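Local coordinates for replication protein B (Plasmid RSF1010, PDB 3H20) that acts as a primase for its broad-host-range plasmid, which replicates exclusively in leading-strand mode, at residues Phe22-Arg27 with Ala42-Asn47; Leu221-Ser226 with Ala251-Ser256; Ala229-Arg234 with Phe244-Lys249. One frame throughout, in Å; residues are numbered along the deposited sequence.

Contact 1: Phe22-Arg27 with Ala42-Asn47; sequences FDIGVR and AEVLQN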
# COMPACT_ATOMS: atom_id res chain seq x y z
N PHE A 22 -7.41 -18.78 12.93
CA PHE A 22 -7.68 -17.35 13.07
C PHE A 22 -6.52 -16.65 13.78
O PHE A 22 -5.84 -17.26 14.62
CB PHE A 22 -8.93 -17.14 13.95
CG PHE A 22 -10.21 -17.74 13.38
CD1 PHE A 22 -10.56 -19.06 13.67
CD2 PHE A 22 -11.06 -16.98 12.59
CE1 PHE A 22 -11.75 -19.62 13.16
CE2 PHE A 22 -12.24 -17.52 12.06
CZ PHE A 22 -12.59 -18.85 12.36
N ASP A 23 -6.30 -15.38 13.47
CA ASP A 23 -5.49 -14.51 14.31
C ASP A 23 -6.43 -13.81 15.27
O ASP A 23 -7.45 -13.26 14.86
CB ASP A 23 -4.76 -13.44 13.48
CG ASP A 23 -3.73 -14.02 12.56
OD1 ASP A 23 -3.09 -15.03 12.94
OD2 ASP A 23 -3.56 -13.45 11.46
N ILE A 24 -6.09 -13.86 16.56
CA ILE A 24 -6.81 -13.09 17.57
C ILE A 24 -5.89 -11.96 18.03
O ILE A 24 -4.74 -12.20 18.40
CB ILE A 24 -7.25 -13.96 18.79
CG1 ILE A 24 -8.27 -15.04 18.38
CG2 ILE A 24 -7.78 -13.08 19.94
CD1 ILE A 24 -9.63 -14.51 17.88
N GLY A 25 -6.40 -10.74 17.99
CA GLY A 25 -5.63 -9.58 18.45
C GLY A 25 -6.21 -9.01 19.73
O GLY A 25 -7.43 -8.87 19.88
N VAL A 26 -5.33 -8.66 20.66
CA VAL A 26 -5.71 -8.09 21.94
C VAL A 26 -4.93 -6.78 22.11
O VAL A 26 -3.70 -6.78 22.16
CB VAL A 26 -5.45 -9.10 23.08
CG1 VAL A 26 -5.62 -8.46 24.44
CG2 VAL A 26 -6.39 -10.31 22.96
N ARG A 27 -5.66 -5.66 22.17
CA ARG A 27 -5.06 -4.33 22.28
C ARG A 27 -5.58 -3.51 23.47
O ARG A 27 -6.79 -3.31 23.62
CB ARG A 27 -5.25 -3.52 21.00
CG ARG A 27 -4.52 -2.18 21.00
CD ARG A 27 -4.74 -1.37 19.72
NE ARG A 27 -3.93 -0.16 19.75
CZ ARG A 27 -2.68 -0.08 19.29
NH1 ARG A 27 -2.01 1.06 19.37
NH2 ARG A 27 -2.11 -1.15 18.73
N ALA A 42 -11.18 -24.20 17.85
CA ALA A 42 -11.22 -24.89 19.15
C ALA A 42 -10.35 -24.18 20.20
O ALA A 42 -10.74 -24.08 21.38
CB ALA A 42 -10.78 -26.36 18.99
N GLU A 43 -9.19 -23.69 19.76
CA GLU A 43 -8.27 -22.96 20.64
C GLU A 43 -8.79 -21.56 21.02
O GLU A 43 -8.56 -21.11 22.14
CB GLU A 43 -6.85 -22.89 20.05
CG GLU A 43 -6.15 -24.26 19.92
CD GLU A 43 -4.85 -24.22 19.11
OE1 GLU A 43 -4.70 -23.34 18.23
OE2 GLU A 43 -3.99 -25.08 19.35
N VAL A 44 -9.50 -20.90 20.11
CA VAL A 44 -10.14 -19.60 20.41
C VAL A 44 -11.14 -19.78 21.56
O VAL A 44 -11.11 -19.05 22.55
CB VAL A 44 -10.86 -18.99 19.18
CG1 VAL A 44 -11.51 -17.64 19.54
CG2 VAL A 44 -9.88 -18.80 17.99
N LEU A 45 -12.00 -20.79 21.44
CA LEU A 45 -12.96 -21.13 22.49
C LEU A 45 -12.30 -21.55 23.80
O LEU A 45 -12.74 -21.15 24.89
CB LEU A 45 -13.96 -22.19 21.97
CG LEU A 45 -14.96 -21.63 20.93
CD1 LEU A 45 -15.70 -22.72 20.15
CD2 LEU A 45 -15.97 -20.69 21.58
N GLN A 46 -11.21 -22.32 23.70
CA GLN A 46 -10.43 -22.75 24.87
C GLN A 46 -9.86 -21.55 25.64
O GLN A 46 -9.63 -21.63 26.85
CB GLN A 46 -9.27 -23.64 24.41
CG GLN A 46 -8.62 -24.47 25.49
CD GLN A 46 -7.39 -25.24 24.99
OE1 GLN A 46 -7.03 -25.17 23.82
NE2 GLN A 46 -6.75 -25.98 25.89
N ASN A 47 -9.60 -20.47 24.92
CA ASN A 47 -8.97 -19.27 25.51
C ASN A 47 -9.97 -18.17 25.90
O ASN A 47 -9.57 -17.07 26.26
CB ASN A 47 -7.90 -18.72 24.56
CG ASN A 47 -6.59 -19.47 24.68
OD1 ASN A 47 -5.84 -19.28 25.63
ND2 ASN A 47 -6.32 -20.36 23.72

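Contact 2: Leu221-Ser226 with Ala251-Ser256; sequences LDEYRS and ASRGRS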
# COMPACT_ATOMS: atom_id res chain seq x y z
N LEU A 221 28.56 9.14 -16.26
CA LEU A 221 28.64 8.89 -17.70
C LEU A 221 27.25 8.83 -18.34
O LEU A 221 26.99 9.52 -19.33
CB LEU A 221 29.43 7.60 -17.96
CG LEU A 221 29.74 7.18 -19.40
CD1 LEU A 221 30.67 8.18 -20.08
CD2 LEU A 221 30.35 5.78 -19.42
N ASP A 222 26.37 8.01 -17.76
CA ASP A 222 24.99 7.88 -18.24
C ASP A 222 24.26 9.22 -18.18
O ASP A 222 23.48 9.55 -19.08
CB ASP A 222 24.22 6.84 -17.41
CG ASP A 222 24.92 5.49 -17.34
OD1 ASP A 222 25.54 5.06 -18.34
OD2 ASP A 222 24.82 4.85 -16.27
N GLU A 223 24.54 9.96 -17.12
CA GLU A 223 23.98 11.29 -16.87
C GLU A 223 24.43 12.29 -17.94
O GLU A 223 23.62 13.05 -18.48
CB GLU A 223 24.45 11.76 -15.49
CG GLU A 223 23.55 12.78 -14.81
CD GLU A 223 23.97 13.03 -13.37
OE1 GLU A 223 24.33 12.06 -12.67
OE2 GLU A 223 23.93 14.21 -12.93
N TYR A 224 25.72 12.26 -18.25
CA TYR A 224 26.31 13.10 -19.30
C TYR A 224 25.71 12.79 -20.68
O TYR A 224 25.27 13.70 -21.38
CB TYR A 224 27.84 12.95 -19.31
CG TYR A 224 28.52 13.56 -20.50
CD1 TYR A 224 28.81 14.93 -20.55
CD2 TYR A 224 28.90 12.78 -21.59
CE1 TYR A 224 29.44 15.50 -21.65
CE2 TYR A 224 29.52 13.33 -22.70
CZ TYR A 224 29.79 14.69 -22.72
OH TYR A 224 30.41 15.22 -23.82
N ARG A 225 25.67 11.51 -21.04
CA ARG A 225 25.13 11.07 -22.33
C ARG A 225 23.66 11.44 -22.50
O ARG A 225 23.23 11.83 -23.59
CB ARG A 225 25.33 9.56 -22.51
CG ARG A 225 26.80 9.14 -22.57
CD ARG A 225 26.98 7.67 -22.22
NE ARG A 225 26.63 6.79 -23.33
CZ ARG A 225 27.49 6.36 -24.25
NH1 ARG A 225 28.77 6.72 -24.22
NH2 ARG A 225 27.06 5.56 -25.22
N SER A 226 22.89 11.34 -21.41
CA SER A 226 21.48 11.71 -21.41
C SER A 226 21.27 13.19 -21.77
O SER A 226 20.46 13.51 -22.64
CB SER A 226 20.85 11.41 -20.05
OG SER A 226 19.44 11.33 -20.14
N ALA A 251 27.45 19.28 -12.65
CA ALA A 251 28.08 19.97 -11.51
C ALA A 251 27.04 20.57 -10.55
O ALA A 251 27.23 20.53 -9.33
CB ALA A 251 29.04 21.05 -11.98
N SER A 252 25.96 21.11 -11.10
CA SER A 252 24.85 21.64 -10.30
C SER A 252 24.15 20.55 -9.48
O SER A 252 23.56 20.84 -8.44
CB SER A 252 23.84 22.35 -11.19
OG SER A 252 24.33 23.61 -11.61
N ARG A 253 24.21 19.32 -9.98
CA ARG A 253 23.59 18.17 -9.31
C ARG A 253 24.58 17.42 -8.40
O ARG A 253 24.26 16.36 -7.86
CB ARG A 253 22.92 17.25 -10.34
CG ARG A 253 21.69 17.89 -10.99
CD ARG A 253 21.27 17.24 -12.31
NE ARG A 253 20.44 18.15 -13.10
CZ ARG A 253 19.98 17.92 -14.34
NH1 ARG A 253 20.26 16.79 -14.97
NH2 ARG A 253 19.23 18.84 -14.94
N GLY A 254 25.78 17.99 -8.24
CA GLY A 254 26.75 17.52 -7.25
C GLY A 254 27.87 16.63 -7.75
O GLY A 254 28.68 16.14 -6.95
N ARG A 255 27.93 16.41 -9.06
CA ARG A 255 28.98 15.57 -9.64
C ARG A 255 30.34 16.24 -9.50
O ARG A 255 30.45 17.46 -9.61
CB ARG A 255 28.70 15.23 -11.11
CG ARG A 255 27.49 14.33 -11.34
CD ARG A 255 27.67 12.96 -10.72
NE ARG A 255 26.57 12.06 -11.06
CZ ARG A 255 26.46 10.80 -10.63
NH1 ARG A 255 27.39 10.28 -9.83
NH2 ARG A 255 25.42 10.07 -11.00
N SER A 256 31.36 15.42 -9.26
CA SER A 256 32.72 15.89 -9.05
C SER A 256 33.35 16.42 -10.34
O SER A 256 32.93 16.05 -11.43
CB SER A 256 33.57 14.74 -8.49
OG SER A 256 34.94 14.89 -8.82

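Contact 3: Ala229-Arg234 with Phe244-Lys249; sequences AGLVKR and FIAAQK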
# COMPACT_ATOMS: atom_id res chain seq x y z
N ALA A 229 22.38 13.96 -25.58
CA ALA A 229 21.44 13.47 -26.60
C ALA A 229 20.38 14.51 -26.99
O ALA A 229 19.94 14.55 -28.14
CB ALA A 229 20.78 12.17 -26.15
N GLY A 230 19.99 15.34 -26.03
CA GLY A 230 19.06 16.44 -26.29
C GLY A 230 19.75 17.74 -26.69
O GLY A 230 19.18 18.53 -27.45
N LEU A 231 20.97 17.96 -26.20
CA LEU A 231 21.69 19.20 -26.46
C LEU A 231 22.18 19.31 -27.90
O LEU A 231 22.11 20.39 -28.50
CB LEU A 231 22.85 19.39 -25.48
CG LEU A 231 22.51 19.91 -24.07
CD1 LEU A 231 23.68 19.69 -23.11
CD2 LEU A 231 22.12 21.39 -24.09
N VAL A 232 22.65 18.19 -28.45
CA VAL A 232 23.23 18.15 -29.80
C VAL A 232 22.19 18.34 -30.91
O VAL A 232 22.54 18.65 -32.05
CB VAL A 232 24.07 16.86 -30.06
CG1 VAL A 232 25.17 16.70 -29.02
CG2 VAL A 232 23.18 15.62 -30.12
N LYS A 233 20.92 18.16 -30.57
CA LYS A 233 19.83 18.41 -31.50
C LYS A 233 19.60 19.90 -31.75
O LYS A 233 19.31 20.30 -32.88
CB LYS A 233 18.54 17.71 -31.03
CG LYS A 233 18.65 16.19 -31.05
CD LYS A 233 17.31 15.50 -30.86
CE LYS A 233 17.44 14.01 -31.14
NZ LYS A 233 16.12 13.32 -31.28
N ARG A 234 19.73 20.72 -30.71
CA ARG A 234 19.56 22.17 -30.87
C ARG A 234 20.87 22.96 -31.00
O ARG A 234 20.88 24.06 -31.56
CB ARG A 234 18.63 22.77 -29.80
CG ARG A 234 19.03 22.59 -28.34
CD ARG A 234 17.83 22.85 -27.43
NE ARG A 234 18.19 23.03 -26.02
CZ ARG A 234 18.40 22.04 -25.16
NH1 ARG A 234 18.30 20.77 -25.54
NH2 ARG A 234 18.72 22.32 -23.90
N PHE A 244 29.73 22.17 -22.30
CA PHE A 244 29.64 23.17 -21.24
C PHE A 244 28.30 23.07 -20.50
O PHE A 244 28.27 23.09 -19.26
CB PHE A 244 29.84 24.57 -21.82
CG PHE A 244 29.75 25.67 -20.80
CD1 PHE A 244 30.87 26.08 -20.10
CD2 PHE A 244 28.53 26.29 -20.53
CE1 PHE A 244 30.79 27.09 -19.15
CE2 PHE A 244 28.43 27.29 -19.57
CZ PHE A 244 29.57 27.70 -18.89
N ILE A 245 27.21 22.99 -21.25
CA ILE A 245 25.87 22.92 -20.64
C ILE A 245 25.66 21.60 -19.88
O ILE A 245 25.08 21.60 -18.79
CB ILE A 245 24.74 23.16 -21.68
CG1 ILE A 245 24.87 24.56 -22.30
CG2 ILE A 245 23.37 22.99 -21.03
CD1 ILE A 245 23.88 24.86 -23.41
N ALA A 246 26.11 20.49 -20.45
CA ALA A 246 26.03 19.19 -19.77
C ALA A 246 26.86 19.21 -18.48
O ALA A 246 26.38 18.79 -17.42
CB ALA A 246 26.48 18.05 -20.71
N ALA A 247 28.09 19.72 -18.56
CA ALA A 247 28.95 19.85 -17.38
C ALA A 247 28.32 20.72 -16.30
O ALA A 247 28.39 20.41 -15.11
CB ALA A 247 30.33 20.39 -17.76
N GLN A 248 27.69 21.82 -16.72
CA GLN A 248 27.01 22.71 -15.77
C GLN A 248 25.86 21.98 -15.04
O GLN A 248 25.67 22.17 -13.84
CB GLN A 248 26.49 23.97 -16.47
CG GLN A 248 25.83 24.95 -15.50
CD GLN A 248 24.93 25.96 -16.18
OE1 GLN A 248 24.76 25.94 -17.39
NE2 GLN A 248 24.34 26.85 -15.37
N LYS A 249 25.13 21.14 -15.78
CA LYS A 249 24.01 20.38 -15.21
C LYS A 249 24.50 19.32 -14.22
O LYS A 249 24.00 19.26 -13.09
CB LYS A 249 23.16 19.75 -16.31
CG LYS A 249 22.12 20.70 -16.89
CD LYS A 249 21.79 20.34 -18.33
CE LYS A 249 20.47 20.95 -18.79
NZ LYS A 249 20.46 22.45 -18.73

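Contact 1: Phe22-Arg27 with Ala42-Asn47
In the RepB primase N-terminal domain, strand 21-28 packs one face against helix 41-46, and Ile24 and Phe22 meet Val44 there. The backbones are closest at Ile24 and Val44, whose CA atoms are 7.8 Å apart. The contact is wholly apolar and buried. The Ile24 side chain is about 13 Å from the bound diphosphate. Val44 offers both methyls. Its CG1 lies 4.0 Å from Ile24 CD1, while its CG2 lies 4.1 Å from Ile24 CG1. The same CG2 also meets the Phe22 ring obliquely, 4.4 Å from Phe22 CD1. Val44 holds CG1 anti to its own backbone N (chi1 180°) and CG2 beside that N, which splits the methyls between the end and the middle of the Ile24 chain. Asp23 alternates to the other face of the strand and forms salt bridges with Arg64 and Arg141. At the end of the helix, Asn47 ND2 donates back to Glu43 O at 2.8 Å, from above the carbonyl plane. Strand 21-28 runs between strands 34-40 and 59-65, antiparallel to both. Leu14 and Met17 of helix 6-17 cover Phe22, and Leu51 of helix 48-56 covers Ile24.

Contact 2: Leu221-Ser226 with Ala251-Ser256
Glu223 and Arg255 mark the nearest backbone approach, 9.8 Å between their CA atoms, so long side chains must bridge helix 220-234 and the turn after helix 239-252. That turn is a Schellman motif with Gly254, at positive phi, as its C-prime residue: Arg255 N bonds to Leu250 O and Gly254 N to Ala251 O. The Glu223 chain reaches out extended, while Arg255 bends at chi2, which turns its guanidinium edge to the carboxylate. The two form a salt bridge, side-on to one oxygen in the guanidinium plane: Arg255 NE and Arg255 NH2 each lie 2.8 Å from Glu223 OE1. Both hydrogen bonds are bent, N-H...O 148° from NE and 142° from NH2. NH2 meets OE1 nearly along its C-O bond, while NE comes from above the carboxylate plane, the two flat groups being 48° apart. Arg253 CD flanks the acid, 4.1 Å from Glu223 OE2, but the Arg253 guanidinium pairs with Glu227. Glu259 also holds Arg255 NH1. An alanine in place of Arg255 would probably leave Glu223 OE1 without both of its donors and Glu259 without its arginine partner. One arginine thus links two acids at this surface, and the Glu223 carboxylate is probably stabilised in its ionised form.

Contact 3: Ala229-Arg234 with Phe244-Lys249
Leu231 of helix 220-234 reaches across to Ile245 and Ala246 of helix 239-252, and this one side chain carries the contact. The backbones are nearest at Leu231 and Ala246, with CA atoms 8.0 Å apart.

The main interaction is apolar. The two Leu231 methyls divide the work. CD2 faces the branches of Ile245, at 3.7 Å from Ile245 CG2 and 3.9 Å from Ile245 CD1. CD1 goes to the helix backbone: it lies 3.7 Å from Ala246 N and 4.0 Å from Ala246 CB. Leu231 CD1 also touches the root of the isoleucine, 3.9 Å from Ile245 CB. Ile245 sets CG2 anti to its backbone N and CG1 beside that N (chi1 -61°). This places CG2 and CD1 both against Leu231 CD2. Ala246 adds only its small CB, and this lets Leu231 CD1 come down to the main chain. Phe235 packs on Ile245, and Cys242 on Leu231.

The backbone hydrogen bonds run within helix 239-252: Lys249 N to Ile245 O and Gln248 N to Phe244 O. No hydrogen bond crosses between the segments.

Charged groups lie at the margin. Arg234 NH2 and Lys249 NZ are like charges 5.5 Å apart and not in contact. The Lys249 side chain also touches Glu227, which may offset some of that charge.

Beyond the contact, Phe244 and Ala247 pack on helix 279-291, so helix 239-252 lies between that helix and helix 220-234. With van der Waals contacts and no hydrogen bond across the interface, the two consecutive helices are held here by burial and shape. The leucine's rotation is probably set by the fit of its two methyls against Ile245 and Ala246.

In the fold
Contacts 2 and 3 both tie helix 220-234 to helix 239-252, contact 2 through the turn that follows the second helix. Their centres are 11 Å apart. They touch directly, Tyr224 CD1 lying 3.9 Å from Ala246 CB. Contact 3 is the buried, apolar one of the pair. Contact 2 lies at the surface and works by a salt bridge. Contact 1 belongs to the N-terminal domain, on the other side of the chain's centre, about 58 Å from contact 2 and 65 Å from contact 3, centre to centre. It resembles contact 3 in being buried and purely apolar, but it packs a helix on a sheet instead of helix on helix.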